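Aerobactin synthase IucA (Klebsiella pneumoniae subsp. pneumoniae, PDB 5JM8) probably joins citrate to N6-acetyl-N6-hydroxylysine at the expense of ATP, a step in building the siderophore aerobactin. Local coordinates at residues V111-S114 and H115-Q119. Residues are numbered along the deposited sequence; the frame is centred on the assembly and turned at random.
Sequences VMES and HAHTQ
Thr-118 turns its hydroxyl back along the helix to Ser-114, one turn earlier, and OG1 donates to Ser-114 O at 2.9 Å. CG2 lies anti to the backbone N and OG1 beside it (chi1 -61°), the rotamer that brings a threonine hydroxyl down onto the i-4 carbonyl. Ser-114 O also accepts the helical bond from Thr-118 N at 3.0 Å; the two donors approach from opposite faces of the carbonyl plane, so one acceptor is gripped twice. The hydroxyl of Ser-114 stands anti to its own N (chi1 176°) and points out of the helix, where OG accepts from the backbone N of Lys-156. On the next flank the imidazole of His-117 folds back over Glu-113, though the Glu-113 carbonyl oxygen is modelled too close to the ring and the exact stacking is doubtful. CE1 of His-117 meets Glu-113 CB at 3.7 Å, while its ND1 hydrogen-bonds to Lys-156 O. Both segments belong to one long helix, 101-124, whose i to i-4 ladder includes Ala-116 N to Met-112 O at 2.8 Å. Through Ser-114 and His-117 the helix holds both backbone polar groups of Lys-156, with the Ser-114 side chain about 9 Å from bound ATP. On another flank His-115 CB rests 3.3 Å from Val-111 O; its ring stacks on Phe-82, and NE2 hydrogen-bonds to Asp-13 OD2.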
loop_
_atom_site.group_PDB
_atom_site.type_symbol
_atom_site.label_atom_id
_atom_site.label_comp_id
_atom_site.label_asym_id
_atom_site.label_seq_id
_atom_site.Cartn_x
_atom_site.Cartn_y
_atom_site.Cartn_z
ATOM N N VAL A 111 -32.833 -26.477 13.442
ATOM C CA VAL A 111 -31.658 -27.260 13.071
ATOM C C VAL A 111 -31.567 -27.434 11.553
ATOM O O VAL A 111 -30.470 -27.513 10.999
ATOM C CB VAL A 111 -31.676 -28.647 13.755
ATOM C CG1 VAL A 111 -30.655 -29.583 13.127
ATOM C CG2 VAL A 111 -31.406 -28.503 15.241
ATOM N N MET A 112 -32.719 -27.512 10.891
ATOM C CA MET A 112 -32.760 -27.603 9.433
ATOM C C MET A 112 -32.476 -26.256 8.791
ATOM O O MET A 112 -31.821 -26.181 7.752
ATOM C CB MET A 112 -34.119 -28.110 8.951
ATOM C CG MET A 112 -34.362 -29.592 9.173
ATOM S SD MET A 112 -32.998 -30.647 8.623
ATOM C CE MET A 112 -32.477 -31.306 10.192
ATOM N N GLU A 113 -32.996 -25.197 9.403
ATOM C CA GLU A 113 -32.752 -23.846 8.923
ATOM C C GLU A 113 -31.254 -23.581 8.916
ATOM O O GLU A 113 -30.698 -23.147 7.910
ATOM C CB GLU A 113 -33.485 -22.817 9.793
ATOM C CG GLU A 113 -34.992 -22.729 9.527
ATOM C CD GLU A 113 -35.727 -21.842 10.521
ATOM O OE1 GLU A 113 -35.144 -21.503 11.574
ATOM O OE2 GLU A 113 -36.892 -21.485 10.245
ATOM N N SER A 114 -30.602 -23.875 10.036
ATOM C CA SER A 114 -29.159 -23.705 10.148
ATOM C C SER A 114 -28.432 -24.547 9.103
ATOM O O SER A 114 -27.528 -24.062 8.426
ATOM C CB SER A 114 -28.681 -24.078 11.552
ATOM O OG SER A 114 -27.269 -23.995 11.654
ATOM N N HIS A 115 -28.837 -25.807 8.974
ATOM C CA HIS A 115 -28.200 -26.725 8.036
ATOM C C HIS A 115 -28.313 -26.212 6.604
ATOM O O HIS A 115 -27.376 -26.337 5.817
ATOM C CB HIS A 115 -28.823 -28.120 8.149
ATOM C CG HIS A 115 -28.249 -29.119 7.193
ATOM N ND1 HIS A 115 -28.721 -29.278 5.907
ATOM C CD2 HIS A 115 -27.240 -30.011 7.335
ATOM C CE1 HIS A 115 -28.028 -30.223 5.299
ATOM N NE2 HIS A 115 -27.124 -30.686 6.143
ATOM N N ALA A 116 -29.460 -25.623 6.279
ATOM C CA ALA A 116 -29.722 -25.124 4.933
ATOM C C ALA A 116 -28.998 -23.808 4.665
ATOM O O ALA A 116 -28.424 -23.613 3.592
ATOM C CB ALA A 116 -31.209 -24.946 4.724
ATOM N N HIS A 117 -29.040 -22.906 5.641
ATOM C CA HIS A 117 -28.374 -21.614 5.527
ATOM C C HIS A 117 -26.877 -21.796 5.320
ATOM O O HIS A 117 -26.251 -21.058 4.561
ATOM C CB HIS A 117 -28.629 -20.771 6.776
ATOM C CG HIS A 117 -30.076 -20.465 7.009
ATOM N ND1 HIS A 117 -30.575 -20.132 8.250
ATOM C CD2 HIS A 117 -31.132 -20.451 6.162
ATOM C CE1 HIS A 117 -31.875 -19.919 8.155
ATOM N NE2 HIS A 117 -32.238 -20.107 6.900
ATOM N N THR A 118 -26.313 -22.782 6.010
ATOM C CA THR A 118 -24.896 -23.095 5.889
ATOM C C THR A 118 -24.563 -23.541 4.470
ATOM O O THR A 118 -23.566 -23.109 3.896
ATOM C CB THR A 118 -24.476 -24.200 6.874
ATOM O OG1 THR A 118 -24.701 -23.758 8.217
ATOM C CG2 THR A 118 -23.002 -24.552 6.703
ATOM N N GLN A 119 -25.400 -24.408 3.911
ATOM C CA GLN A 119 -25.173 -24.921 2.565
ATOM C C GLN A 119 -25.209 -23.780 1.558
ATOM O O GLN A 119 -24.411 -23.747 0.623
ATOM C CB GLN A 119 -26.216 -25.984 2.206
ATOM C CG GLN A 119 -26.010 -26.626 0.836
ATOM C CD GLN A 119 -24.732 -27.442 0.756
ATOM O OE1 GLN A 119 -24.531 -28.381 1.527
ATOM N NE2 GLN A 119 -23.859 -27.083 -0.177
#